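Local atomic coordinates of 6-phosphogluconate dehydrogenase (Decarboxylating) (Geobacter metallireducens, PDB entry 4E21), a protein that probably catalyses the NADP-dependent oxidative decarboxylation of 6-phosphogluconate in the pentose phosphate pathway. Residues A225-G237 with Y256-W269. Numbering follows the deposited sequence.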
loop_
_atom_site.group_PDB
_atom_site.type_symbol
_atom_site.label_atom_id
_atom_site.label_comp_id
_atom_site.label_asym_id
_atom_site.label_seq_id
_atom_site.Cartn_x
_atom_site.Cartn_y
_atom_site.Cartn_z
ATOM N N ALA B 225 -0.904 -15.187 -0.996
ATOM C CA ALA B 225 -0.453 -15.166 -2.374
ATOM C C ALA B 225 0.889 -14.444 -2.489
ATOM O O ALA B 225 1.803 -14.949 -3.132
ATOM C CB ALA B 225 -1.532 -14.511 -3.284
ATOM N N GLU B 226 1.005 -13.271 -1.869
ATOM C CA GLU B 226 2.230 -12.471 -1.924
ATOM C C GLU B 226 3.387 -13.232 -1.271
ATOM O O GLU B 226 4.505 -13.241 -1.796
ATOM C CB GLU B 226 2.062 -11.114 -1.223
ATOM C CG GLU B 226 1.420 -10.007 -2.079
ATOM C CD GLU B 226 1.295 -8.657 -1.326
ATOM O OE1 GLU B 226 1.891 -8.505 -0.218
ATOM O OE2 GLU B 226 0.601 -7.753 -1.845
ATOM N N GLY B 227 3.108 -13.874 -0.140
ATOM C CA GLY B 227 4.133 -14.600 0.586
ATOM C C GLY B 227 4.597 -15.820 -0.186
ATOM O O GLY B 227 5.800 -16.067 -0.306
ATOM N N LEU B 228 3.640 -16.587 -0.701
ATOM C CA LEU B 228 3.960 -17.715 -1.570
ATOM C C LEU B 228 4.729 -17.246 -2.810
ATOM O O LEU B 228 5.599 -17.952 -3.292
ATOM C CB LEU B 228 2.700 -18.523 -1.947
ATOM C CG LEU B 228 2.147 -19.352 -0.775
ATOM C CD1 LEU B 228 0.740 -19.953 -1.010
ATOM C CD2 LEU B 228 3.160 -20.428 -0.366
ATOM N N ASN B 229 4.442 -16.045 -3.298
ATOM C CA ASN B 229 5.157 -15.510 -4.453
ATOM C C ASN B 229 6.632 -15.219 -4.123
ATOM O O ASN B 229 7.526 -15.425 -4.949
ATOM C CB ASN B 229 4.454 -14.244 -4.973
ATOM C CG ASN B 229 4.827 -13.918 -6.406
ATOM O OD1 ASN B 229 5.460 -14.720 -7.082
ATOM N ND2 ASN B 229 4.426 -12.741 -6.883
ATOM N N ILE B 230 6.873 -14.732 -2.908
ATOM C CA ILE B 230 8.239 -14.541 -2.408
ATOM C C ILE B 230 9.004 -15.894 -2.331
ATOM O O ILE B 230 10.162 -16.001 -2.777
ATOM C CB ILE B 230 8.219 -13.818 -1.025
ATOM C CG1 ILE B 230 7.627 -12.411 -1.165
ATOM C CG2 ILE B 230 9.612 -13.806 -0.363
ATOM C CD1 ILE B 230 7.370 -11.723 0.159
ATOM N N LEU B 231 8.357 -16.914 -1.775
ATOM C CA LEU B 231 8.931 -18.261 -1.739
ATOM C C LEU B 231 9.197 -18.780 -3.150
ATOM O O LEU B 231 10.200 -19.409 -3.393
ATOM C CB LEU B 231 7.980 -19.217 -1.035
ATOM C CG LEU B 231 7.785 -18.990 0.464
ATOM C CD1 LEU B 231 6.837 -20.022 1.057
ATOM C CD2 LEU B 231 9.147 -19.006 1.176
ATOM N N HIS B 232 8.286 -18.484 -4.073
ATOM C CA HIS B 232 8.346 -18.945 -5.455
ATOM C C HIS B 232 9.548 -18.341 -6.181
ATOM O O HIS B 232 10.074 -18.913 -7.117
ATOM C CB HIS B 232 7.016 -18.568 -6.171
ATOM C CG HIS B 232 6.973 -18.933 -7.624
ATOM N ND1 HIS B 232 6.887 -20.239 -8.065
ATOM C CD2 HIS B 232 6.971 -18.160 -8.737
ATOM C CE1 HIS B 232 6.858 -20.255 -9.387
ATOM N NE2 HIS B 232 6.906 -19.006 -9.819
ATOM N N HIS B 233 9.974 -17.174 -5.726
ATOM C CA HIS B 233 11.065 -16.437 -6.341
ATOM C C HIS B 233 12.370 -16.573 -5.543
ATOM O O HIS B 233 13.319 -15.837 -5.790
ATOM C CB HIS B 233 10.703 -14.951 -6.423
ATOM C CG HIS B 233 9.795 -14.599 -7.562
ATOM N ND1 HIS B 233 8.422 -14.766 -7.508
ATOM C CD2 HIS B 233 10.062 -14.037 -8.766
ATOM C CE1 HIS B 233 7.889 -14.345 -8.640
ATOM N NE2 HIS B 233 8.861 -13.896 -9.418
ATOM N N ALA B 234 12.399 -17.498 -4.581
ATOM C CA ALA B 234 13.548 -17.647 -3.694
ATOM C C ALA B 234 14.725 -18.253 -4.471
ATOM O O ALA B 234 15.818 -18.357 -3.950
ATOM C CB ALA B 234 13.192 -18.494 -2.454
ATOM N N ASN B 235 14.489 -18.634 -5.726
ATOM C CA ASN B 235 15.570 -19.102 -6.590
ATOM C C ASN B 235 15.987 -18.066 -7.639
ATOM O O ASN B 235 16.592 -18.425 -8.662
ATOM C CB ASN B 235 15.149 -20.379 -7.309
ATOM C CG ASN B 235 13.845 -20.201 -8.083
ATOM O OD1 ASN B 235 13.402 -19.070 -8.356
ATOM N ND2 ASN B 235 13.218 -21.310 -8.425
ATOM N N ALA B 236 15.660 -16.794 -7.394
ATOM C CA ALA B 236 16.002 -15.703 -8.317
ATOM C C ALA B 236 17.509 -15.609 -8.658
ATOM O O ALA B 236 17.861 -15.081 -9.708
ATOM C CB ALA B 236 15.477 -14.340 -7.777
ATOM N N GLY B 237 18.382 -16.126 -7.785
ATOM C CA GLY B 237 19.833 -16.006 -7.949
ATOM C C GLY B 237 20.542 -16.981 -8.899
ATOM O O GLY B 237 19.987 -18.015 -9.326
ATOM N N TYR B 256 19.840 -16.391 -2.930
ATOM C CA TYR B 256 18.551 -16.718 -3.542
ATOM C C TYR B 256 18.664 -17.900 -4.504
ATOM O O TYR B 256 18.470 -17.766 -5.704
ATOM C CB TYR B 256 17.937 -15.472 -4.212
ATOM C CG TYR B 256 17.669 -14.353 -3.216
ATOM C CD1 TYR B 256 16.499 -14.344 -2.447
ATOM C CD2 TYR B 256 18.586 -13.324 -3.027
ATOM C CE1 TYR B 256 16.258 -13.345 -1.532
ATOM C CE2 TYR B 256 18.351 -12.315 -2.117
ATOM C CZ TYR B 256 17.185 -12.341 -1.363
ATOM O OH TYR B 256 16.932 -11.360 -0.441
ATOM N N ARG B 257 18.981 -19.067 -3.969
ATOM C CA ARG B 257 19.082 -20.262 -4.793
ATOM C C ARG B 257 18.284 -21.393 -4.177
ATOM O O ARG B 257 18.634 -22.565 -4.302
ATOM C CB ARG B 257 20.553 -20.665 -5.009
ATOM C CG ARG B 257 21.336 -19.620 -5.800
ATOM C CD ARG B 257 22.581 -20.167 -6.491
ATOM N NE ARG B 257 23.206 -19.121 -7.301
ATOM C CZ ARG B 257 24.492 -18.783 -7.240
ATOM N NH1 ARG B 257 25.318 -19.438 -6.425
ATOM N NH2 ARG B 257 24.959 -17.803 -8.007
ATOM N N TYR B 258 17.205 -21.043 -3.499
ATOM C CA TYR B 258 16.343 -22.061 -2.925
ATOM C C TYR B 258 15.268 -22.449 -3.942
ATOM O O TYR B 258 14.563 -21.587 -4.451
ATOM C CB TYR B 258 15.712 -21.570 -1.617
ATOM C CG TYR B 258 16.704 -21.232 -0.501
ATOM C CD1 TYR B 258 17.484 -22.220 0.100
ATOM C CD2 TYR B 258 16.838 -19.934 -0.031
ATOM C CE1 TYR B 258 18.355 -21.926 1.116
ATOM C CE2 TYR B 258 17.703 -19.636 0.991
ATOM C CZ TYR B 258 18.460 -20.635 1.563
ATOM O OH TYR B 258 19.337 -20.335 2.574
ATOM N N ASP B 259 15.185 -23.736 -4.267
ATOM C CA ASP B 259 14.052 -24.290 -5.002
ATOM C C ASP B 259 13.079 -24.875 -3.981
ATOM O O ASP B 259 13.252 -26.019 -3.530
ATOM C CB ASP B 259 14.515 -25.402 -5.945
ATOM C CG ASP B 259 15.256 -24.876 -7.149
ATOM O OD1 ASP B 259 14.827 -23.865 -7.755
ATOM O OD2 ASP B 259 16.271 -25.490 -7.500
ATOM N N LEU B 260 12.068 -24.089 -3.600
ATOM C CA LEU B 260 11.220 -24.479 -2.495
ATOM C C LEU B 260 10.003 -25.207 -3.008
ATOM O O LEU B 260 9.515 -24.923 -4.094
ATOM C CB LEU B 260 10.814 -23.274 -1.642
ATOM C CG LEU B 260 11.948 -22.462 -1.006
ATOM C CD1 LEU B 260 11.389 -21.134 -0.489
ATOM C CD2 LEU B 260 12.704 -23.222 0.091
ATOM N N ASP B 261 9.534 -26.164 -2.219
ATOM C CA ASP B 261 8.352 -26.933 -2.562
ATOM C C ASP B 261 7.115 -26.301 -1.914
ATOM O O ASP B 261 6.801 -26.563 -0.746
ATOM C CB ASP B 261 8.527 -28.394 -2.124
ATOM C CG ASP B 261 7.407 -29.295 -2.653
ATOM O OD1 ASP B 261 6.267 -28.784 -2.864
ATOM O OD2 ASP B 261 7.668 -30.508 -2.851
ATOM N N LEU B 262 6.422 -25.462 -2.678
ATOM C CA LEU B 262 5.287 -24.707 -2.157
ATOM C C LEU B 262 4.121 -25.605 -1.733
ATOM O O LEU B 262 3.371 -25.274 -0.798
ATOM C CB LEU B 262 4.811 -23.675 -3.189
ATOM C CG LEU B 262 5.459 -22.292 -3.157
ATOM C CD1 LEU B 262 6.926 -22.404 -2.956
ATOM C CD2 LEU B 262 5.146 -21.473 -4.420
ATOM N N ALA B 263 3.958 -26.745 -2.405
ATOM C CA ALA B 263 2.916 -27.674 -1.981
ATOM C C ALA B 263 3.231 -28.163 -0.580
ATOM O O ALA B 263 2.387 -28.079 0.309
ATOM C CB ALA B 263 2.763 -28.827 -2.951
ATOM N N ASP B 264 4.456 -28.632 -0.364
ATOM C CA ASP B 264 4.833 -29.140 0.961
ATOM C C ASP B 264 4.766 -28.082 2.044
ATOM O O ASP B 264 4.318 -28.361 3.162
ATOM C CB ASP B 264 6.226 -29.770 0.959
ATOM C CG ASP B 264 6.233 -31.173 0.386
ATOM O OD1 ASP B 264 5.168 -31.659 -0.024
ATOM O OD2 ASP B 264 7.321 -31.791 0.347
ATOM N N ILE B 265 5.224 -26.874 1.719
ATOM C CA ILE B 265 5.279 -25.806 2.708
ATOM C C ILE B 265 3.888 -25.393 3.201
ATOM O O ILE B 265 3.678 -25.264 4.416
ATOM C CB ILE B 265 6.055 -24.583 2.193
ATOM C CG1 ILE B 265 7.547 -24.913 2.106
ATOM C CG2 ILE B 265 5.823 -23.360 3.101
ATOM C CD1 ILE B 265 8.291 -23.923 1.279
ATOM N N THR B 266 2.947 -25.179 2.280
ATOM C CA THR B 266 1.578 -24.914 2.694
ATOM C C THR B 266 1.017 -26.085 3.494
ATOM O O THR B 266 0.323 -25.870 4.499
ATOM C CB THR B 266 0.620 -24.537 1.519
ATOM O OG1 THR B 266 0.678 -25.541 0.499
ATOM C CG2 THR B 266 1.024 -23.195 0.928
ATOM N N GLU B 267 1.306 -27.321 3.073
ATOM C CA GLU B 267 0.844 -28.472 3.861
ATOM C C GLU B 267 1.383 -28.402 5.294
ATOM O O GLU B 267 0.614 -28.511 6.241
ATOM C CB GLU B 267 1.228 -29.804 3.229
ATOM C CG GLU B 267 0.726 -30.991 4.050
ATOM C CD GLU B 267 -0.806 -31.055 4.104
ATOM O OE1 GLU B 267 -1.454 -30.687 3.108
ATOM O OE2 GLU B 267 -1.361 -31.475 5.135
ATOM N N VAL B 268 2.700 -28.196 5.452
ATOM C CA VAL B 268 3.305 -28.159 6.791
ATOM C C VAL B 268 2.773 -27.038 7.686
ATOM O O VAL B 268 2.685 -27.200 8.913
ATOM C CB VAL B 268 4.872 -28.119 6.757
ATOM C CG1 VAL B 268 5.388 -26.686 6.658
ATOM C CG2 VAL B 268 5.422 -28.753 8.004
ATOM N N TRP B 269 2.417 -25.905 7.081
ATOM C CA TRP B 269 1.796 -24.815 7.839
ATOM C C TRP B 269 0.398 -25.130 8.421
ATOM O O TRP B 269 -0.043 -24.440 9.332
ATOM C CB TRP B 269 1.717 -23.529 7.023
ATOM C CG TRP B 269 3.038 -22.839 6.792
ATOM C CD1 TRP B 269 4.199 -22.971 7.529
ATOM C CD2 TRP B 269 3.321 -21.868 5.780
ATOM N NE1 TRP B 269 5.176 -22.146 7.022
ATOM C CE2 TRP B 269 4.662 -21.459 5.948
ATOM C CE3 TRP B 269 2.571 -21.308 4.738
ATOM C CZ2 TRP B 269 5.267 -20.513 5.106
ATOM C CZ3 TRP B 269 3.175 -20.372 3.909
ATOM C CH2 TRP B 269 4.510 -19.982 4.101
#
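Leu231 packs its forked end against Leu260, Ile265 and Trp269, joining the C-terminal end of the long helix 205-232 of the all-helical C-terminal domain to helix 262-269; the short axes of 225-232 and 262-269 make 135°, nearer antiparallel than parallel. CG, anti to the carbonyl carbon, carries the fork toward the other segment: the Leu231 and Leu260 side chains cross at about a right angle, CD2 3.5 Å from Leu260 CD1, while Leu231 and Ile265 reach toward each other tip to tip, Leu231 CD1 touching the CG2 branch and lying 3.8 Å from Trp269 CH2. Ile265 CG2 in turn covers one face of that indole, near its rim. One helical turn earlier, Leu228 slides past Leu262 and sets CD2 3.7 Å from Thr266 CG2, a threonine that also packs on helix 278-289. Beyond the helix end, a type I turn from His233 to Ala236 is tied to residues 256-258, which lead toward helix 262-269: Tyr258 N hydrogen-bonds to Ala234 O (3.1 Å) and Gly237 N to Tyr256 O (2.7 Å). Tyr256 OH bonds to Asp315 and Tyr258 OH to Ser203 of a second subunit; His232 stacks on Phe339 of a third. At the solvent-exposed end, Asn235 ND2 donates almost straight (168°) to Asp259 OD1 at 3.1 Å, the amide and carboxylate planes 76° apart.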